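PDB 1VR8: GTP binding regulator from Thermotoga maritima, which is of unknown function but adopts a fold similar to the Ran-binding protein Mog1p, consistent with a possible role in regulating a GTP-binding protein. Local coordinates for residues V85-K98 / T101-K114. Residues are numbered along the deposited sequence; the frame is centred on the assembly and turned at random.
Sequences VSIRSVLDLPNMGK and TVSNGKKIVAWWRK. With AZI (azide ion), chain C.
Gly97 and Trp112 form a hydrogen-bonded pair in the antiparallel hairpin of strands 96-103 and 106-113, which belong to one meander with 88-92. Trp112 N donates to Gly97 O at 2.9 Å, and Gly97 N returns a longer bond to Trp112 O at 3.2 Å. Lys98 and Trp111 are the neighbouring non-hydrogen-bonded pair. Weaker CA-H...O contacts include Lys98 CA to Ala110 O at 3.3 Å.

The Trp112 indole folds back over the partner backbone. With CG wedged between its own backbone N and carbonyl carbon (chi1 85°), the ring lays one face on the turn that leads into strand 96-103. Met96 CA makes a CH-pi contact over the five-membered ring, 4.0 Å from its centroid, while Asn95 O sits above the rim of the six-membered ring. Pro94 O lies at the ring edge. Trp75 of helix 71-79 also meets this indole.

On the other side of the sheet the aliphatic parts of long side chains pack together. Selenomethionine Met96 sets CB against Arg113 CG at 3.9 Å, and the extended Lys98 chain passes Trp111 CB to rest CE on Val109 CG1. Of the polar ends, Arg113 NH1 bonds His12 NE2 of the histidine tag, with Met96 SE at the guanidinium edge; Lys98 NZ bonds Tyr134 OH.

Thr101 OG1, anti to its backbone N (chi1 -172°), donates a very short bond to Ile87 O (2.5 Å). Val85 covers this hydroxyl, its CB 3.2 Å away.

Three waters lie along the contact. One links Ser86 N to Val102 O, another accepts from Trp112 NE1 within reach of Asp92 OD1 and Leu93 O, and a third joins Asn95 O to Lys114 N. Lys114 NZ donates to azide N1 at 2.7 Å; this ion, probably from the crystallisation liquor, also binds Ile6 N. The backbone ladder thus carries the hairpins, while indole face, hydroxyl and water meet main-chain polar groups beside it.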
loop_
_atom_site.group_PDB
_atom_site.type_symbol
_atom_site.label_atom_id
_atom_site.label_comp_id
_atom_site.label_asym_id
_atom_site.label_seq_id
_atom_site.Cartn_x
_atom_site.Cartn_y
_atom_site.Cartn_z
ATOM N N VAL A 85 2.475 -13.301 12.636
ATOM C CA VAL A 85 3.462 -13.741 11.634
ATOM C C VAL A 85 4.668 -14.457 12.255
ATOM O O VAL A 85 5.015 -14.268 13.425
ATOM C CB VAL A 85 3.951 -12.587 10.706
ATOM C CG1 VAL A 85 2.770 -11.740 10.213
ATOM C CG2 VAL A 85 4.993 -11.713 11.366
ATOM N N SER A 86 5.275 -15.308 11.440
ATOM C CA SER A 86 6.446 -16.062 11.809
ATOM C C SER A 86 7.684 -15.462 11.136
ATOM O O SER A 86 8.737 -15.401 11.736
ATOM C CB SER A 86 6.255 -17.521 11.393
ATOM O OG SER A 86 5.262 -18.135 12.201
ATOM N N ILE A 87 7.532 -15.037 9.891
ATOM C CA ILE A 87 8.630 -14.468 9.120
ATOM C C ILE A 87 8.360 -13.026 8.701
ATOM O O ILE A 87 7.243 -12.622 8.343
ATOM C CB ILE A 87 8.917 -15.319 7.844
ATOM C CG1 ILE A 87 10.227 -14.898 7.148
ATOM C CG2 ILE A 87 7.760 -15.208 6.851
ATOM C CD1 ILE A 87 11.468 -15.233 7.914
ATOM N N ARG A 88 9.415 -12.240 8.670
ATOM C CA ARG A 88 9.325 -10.862 8.242
ATOM C C ARG A 88 10.637 -10.384 7.618
ATOM O O ARG A 88 11.706 -10.782 8.071
ATOM C CB ARG A 88 9.008 -9.995 9.462
ATOM C CG ARG A 88 8.706 -8.540 9.160
ATOM C CD ARG A 88 8.492 -7.795 10.483
ATOM N NE ARG A 88 7.262 -8.236 11.152
ATOM C CZ ARG A 88 6.049 -7.725 10.952
ATOM N NH1 ARG A 88 5.863 -6.719 10.122
ATOM N NH2 ARG A 88 5.000 -8.216 11.621
ATOM N N SER A 89 10.530 -9.516 6.619
ATOM C CA SER A 89 11.687 -8.841 6.025
ATOM C C SER A 89 11.413 -7.350 6.103
ATOM O O SER A 89 10.353 -6.894 5.675
ATOM C CB SER A 89 11.874 -9.239 4.569
ATOM O OG SER A 89 13.021 -8.574 4.050
ATOM N N VAL A 90 12.369 -6.578 6.615
ATOM C CA VAL A 90 12.137 -5.156 6.882
ATOM C C VAL A 90 13.303 -4.282 6.391
ATOM O O VAL A 90 14.436 -4.508 6.772
ATOM C CB VAL A 90 11.977 -4.877 8.408
ATOM C CG1 VAL A 90 11.471 -3.436 8.651
ATOM C CG2 VAL A 90 11.007 -5.867 9.031
ATOM N N LEU A 91 12.961 -3.275 5.585
ATOM C CA LEU A 91 13.855 -2.170 5.238
ATOM C C LEU A 91 13.333 -0.962 5.936
ATOM O O LEU A 91 12.208 -0.578 5.716
ATOM C CB LEU A 91 13.808 -1.915 3.739
ATOM C CG LEU A 91 14.540 -0.666 3.256
ATOM C CD1 LEU A 91 15.993 -0.797 3.506
ATOM C CD2 LEU A 91 14.251 -0.471 1.749
ATOM N N ASP A 92 14.122 -0.377 6.810
ATOM C CA ASP A 92 13.651 0.719 7.667
ATOM C C ASP A 92 14.670 1.853 7.603
ATOM O O ASP A 92 15.711 1.810 8.258
ATOM C CB ASP A 92 13.514 0.195 9.111
ATOM C CG ASP A 92 12.884 1.210 10.075
ATOM O OD1 ASP A 92 12.633 2.389 9.737
ATOM O OD2 ASP A 92 12.651 0.813 11.238
ATOM N N LEU A 93 14.380 2.851 6.782
ATOM C CA LEU A 93 15.276 3.983 6.606
ATOM C C LEU A 93 14.626 5.222 7.210
ATOM O O LEU A 93 13.433 5.224 7.501
ATOM C CB LEU A 93 15.543 4.179 5.101
ATOM C CG LEU A 93 16.089 2.970 4.360
ATOM C CD1 LEU A 93 16.185 3.264 2.863
ATOM C CD2 LEU A 93 17.452 2.661 4.942
ATOM N N PRO A 94 15.415 6.275 7.442
ATOM C CA PRO A 94 14.790 7.455 8.053
ATOM C C PRO A 94 13.584 7.974 7.306
ATOM O O PRO A 94 12.585 8.321 7.928
ATOM C CB PRO A 94 15.923 8.474 8.085
ATOM C CG PRO A 94 17.144 7.659 8.185
ATOM C CD PRO A 94 16.876 6.438 7.337
ATOM N N ASN A 95 13.647 7.966 5.978
ATOM C CA ASN A 95 12.630 8.618 5.176
ATOM C C ASN A 95 11.764 7.689 4.359
ATOM O O ASN A 95 10.936 8.151 3.562
ATOM C CB ASN A 95 13.342 9.600 4.259
ATOM C CG ASN A 95 14.006 10.711 5.040
ATOM O OD1 ASN A 95 13.603 11.021 6.180
ATOM N ND2 ASN A 95 14.989 11.328 4.446
HETATM N N MSE A 96 11.965 6.377 4.504
HETATM C CA MSE A 96 11.087 5.422 3.873
HETATM C C MSE A 96 11.268 4.059 4.470
HETATM O O MSE A 96 12.292 3.769 5.052
HETATM C CB MSE A 96 11.309 5.320 2.348
HETATM C CG MSE A 96 12.708 5.127 1.968
HETATM SE SE MSE A 96 12.787 4.325 0.137
HETATM C CE MSE A 96 12.264 2.477 0.645
ATOM N N GLY A 97 10.266 3.207 4.283
ATOM C CA GLY A 97 10.343 1.851 4.760
ATOM C C GLY A 97 9.464 0.914 3.966
ATOM O O GLY A 97 8.466 1.336 3.360
ATOM N N LYS A 98 9.838 -0.358 3.984
ATOM C CA LYS A 98 9.082 -1.407 3.363
ATOM C C LYS A 98 9.270 -2.683 4.180
ATOM O O LYS A 98 10.386 -3.001 4.571
ATOM C CB LYS A 98 9.587 -1.653 1.942
ATOM C CG LYS A 98 8.842 -2.774 1.223
ATOM C CD LYS A 98 9.448 -3.034 -0.166
ATOM C CE LYS A 98 8.694 -4.140 -0.892
ATOM N NZ LYS A 98 9.179 -4.381 -2.295
ATOM N N THR A 101 5.741 -9.769 4.683
ATOM C CA THR A 101 5.514 -10.851 5.609
ATOM C C THR A 101 4.396 -11.759 5.084
ATOM O O THR A 101 3.841 -11.532 4.003
ATOM C CB THR A 101 5.197 -10.289 7.028
ATOM O OG1 THR A 101 5.160 -11.352 7.977
ATOM C CG2 THR A 101 3.897 -9.516 7.043
ATOM N N VAL A 102 4.105 -12.784 5.854
ATOM C CA VAL A 102 3.053 -13.736 5.503
ATOM C C VAL A 102 2.232 -14.004 6.756
ATOM O O VAL A 102 2.804 -14.257 7.785
ATOM C CB VAL A 102 3.671 -15.064 5.019
ATOM C CG1 VAL A 102 2.570 -16.008 4.586
ATOM C CG2 VAL A 102 4.595 -14.802 3.869
ATOM N N SER A 103 0.909 -13.966 6.642
ATOM C CA SER A 103 0.031 -14.232 7.782
ATOM C C SER A 103 -1.096 -15.162 7.363
ATOM O O SER A 103 -1.874 -14.810 6.511
ATOM C CB SER A 103 -0.590 -12.922 8.301
ATOM O OG SER A 103 -1.416 -13.225 9.430
ATOM N N ASN A 104 -1.125 -16.358 7.924
ATOM C CA ASN A 104 -2.165 -17.355 7.616
ATOM C C ASN A 104 -2.486 -17.417 6.124
ATOM O O ASN A 104 -3.620 -17.244 5.688
ATOM C CB ASN A 104 -3.404 -17.096 8.473
ATOM C CG ASN A 104 -3.123 -17.264 9.985
ATOM O OD1 ASN A 104 -2.300 -18.092 10.423
ATOM N ND2 ASN A 104 -3.800 -16.452 10.785
ATOM N N GLY A 105 -1.436 -17.609 5.328
ATOM C CA GLY A 105 -1.602 -17.814 3.899
ATOM C C GLY A 105 -1.566 -16.581 3.033
ATOM O O GLY A 105 -1.492 -16.711 1.815
ATOM N N LYS A 106 -1.674 -15.398 3.647
ATOM C CA LYS A 106 -1.768 -14.153 2.917
ATOM C C LYS A 106 -0.403 -13.463 2.940
ATOM O O LYS A 106 0.165 -13.269 4.005
ATOM C CB LYS A 106 -2.797 -13.215 3.573
ATOM C CG LYS A 106 -4.232 -13.394 3.078
ATOM N N LYS A 107 0.091 -13.085 1.767
ATOM C CA LYS A 107 1.270 -12.223 1.667
ATOM C C LYS A 107 0.831 -10.808 1.997
ATOM O O LYS A 107 -0.251 -10.377 1.594
ATOM C CB LYS A 107 1.880 -12.280 0.267
ATOM C CG LYS A 107 3.184 -11.496 0.133
ATOM C CD LYS A 107 4.350 -12.273 0.727
ATOM C CE LYS A 107 5.447 -11.359 1.230
ATOM N N ILE A 108 1.682 -10.081 2.709
ATOM C CA ILE A 108 1.451 -8.693 3.073
ATOM C C ILE A 108 2.732 -7.903 2.779
ATOM O O ILE A 108 3.825 -8.270 3.224
ATOM C CB ILE A 108 1.131 -8.563 4.559
ATOM C CG1 ILE A 108 -0.142 -9.372 4.929
ATOM C CG2 ILE A 108 0.958 -7.114 4.946
ATOM C CD1 ILE A 108 -0.297 -9.595 6.391
ATOM N N VAL A 109 2.574 -6.834 2.020
ATOM C CA VAL A 109 3.663 -5.914 1.725
ATOM C C VAL A 109 3.219 -4.493 2.090
ATOM O O VAL A 109 2.158 -4.024 1.649
ATOM C CB VAL A 109 4.031 -5.995 0.244
ATOM C CG1 VAL A 109 5.103 -5.005 -0.105
ATOM C CG2 VAL A 109 4.446 -7.421 -0.168
ATOM N N ALA A 110 4.002 -3.796 2.908
ATOM C CA ALA A 110 3.589 -2.487 3.407
ATOM C C ALA A 110 4.767 -1.530 3.258
ATOM O O ALA A 110 5.877 -1.875 3.671
ATOM C CB ALA A 110 3.183 -2.570 4.851
ATOM N N TRP A 111 4.511 -0.339 2.712
ATOM C CA TRP A 111 5.592 0.637 2.553
ATOM C C TRP A 111 5.082 2.049 2.785
ATOM O O TRP A 111 3.883 2.330 2.637
ATOM C CB TRP A 111 6.270 0.485 1.178
ATOM C CG TRP A 111 5.499 0.917 -0.038
ATOM C CD1 TRP A 111 5.611 2.104 -0.682
ATOM C CD2 TRP A 111 4.475 0.178 -0.752
ATOM N NE1 TRP A 111 4.748 2.159 -1.734
ATOM C CE2 TRP A 111 4.036 0.995 -1.803
ATOM C CE3 TRP A 111 3.882 -1.071 -0.585
ATOM C CZ2 TRP A 111 3.068 0.580 -2.708
ATOM C CZ3 TRP A 111 2.914 -1.475 -1.479
ATOM C CH2 TRP A 111 2.513 -0.653 -2.518
ATOM N N TRP A 112 6.004 2.914 3.199
ATOM C CA TRP A 112 5.712 4.317 3.417
ATOM C C TRP A 112 6.831 5.160 2.811
ATOM O O TRP A 112 7.989 4.725 2.722
ATOM C CB TRP A 112 5.490 4.666 4.901
ATOM C CG TRP A 112 6.764 4.935 5.639
ATOM C CD1 TRP A 112 7.602 4.011 6.195
ATOM C CD2 TRP A 112 7.411 6.195 5.772
ATOM N NE1 TRP A 112 8.699 4.623 6.705
ATOM C CE2 TRP A 112 8.611 5.973 6.475
ATOM C CE3 TRP A 112 7.071 7.498 5.423
ATOM C CZ2 TRP A 112 9.492 7.010 6.807
ATOM C CZ3 TRP A 112 7.951 8.533 5.762
ATOM C CH2 TRP A 112 9.156 8.278 6.422
ATOM N N ARG A 113 6.444 6.357 2.392
ATOM C CA ARG A 113 7.368 7.390 1.974
ATOM C C ARG A 113 6.587 8.695 1.910
ATOM O O ARG A 113 5.396 8.702 1.577
ATOM C CB ARG A 113 8.012 7.051 0.641
ATOM C CG ARG A 113 9.218 7.952 0.280
ATOM C CD ARG A 113 9.950 7.394 -0.952
ATOM N NE ARG A 113 11.181 8.123 -1.296
ATOM C CZ ARG A 113 11.234 9.279 -1.963
ATOM N NH1 ARG A 113 10.120 9.879 -2.368
ATOM N NH2 ARG A 113 12.402 9.854 -2.228
ATOM N N LYS A 114 7.251 9.785 2.232
ATOM C CA LYS A 114 6.622 11.096 2.307
ATOM C C LYS A 114 5.327 11.004 3.146
ATOM O O LYS A 114 5.388 10.609 4.304
ATOM C CB LYS A 114 6.374 11.661 0.892
ATOM C CG LYS A 114 7.665 11.882 0.067
ATOM C CD LYS A 114 8.569 12.926 0.676
ATOM C CE LYS A 114 9.789 13.246 -0.231
ATOM N NZ LYS A 114 10.676 14.278 0.389
HETATM N N1 AZI C . 12.921 14.277 -1.191
HETATM N N2 AZI C . 14.039 14.671 -1.004
HETATM N N3 AZI C . 15.218 14.822 -1.192
HETATM O O HOH W 1 4.741 -15.702 8.733
HETATM O O HOH W 2 11.148 3.867 8.113
HETATM O O HOH W 3 9.856 10.608 3.258
#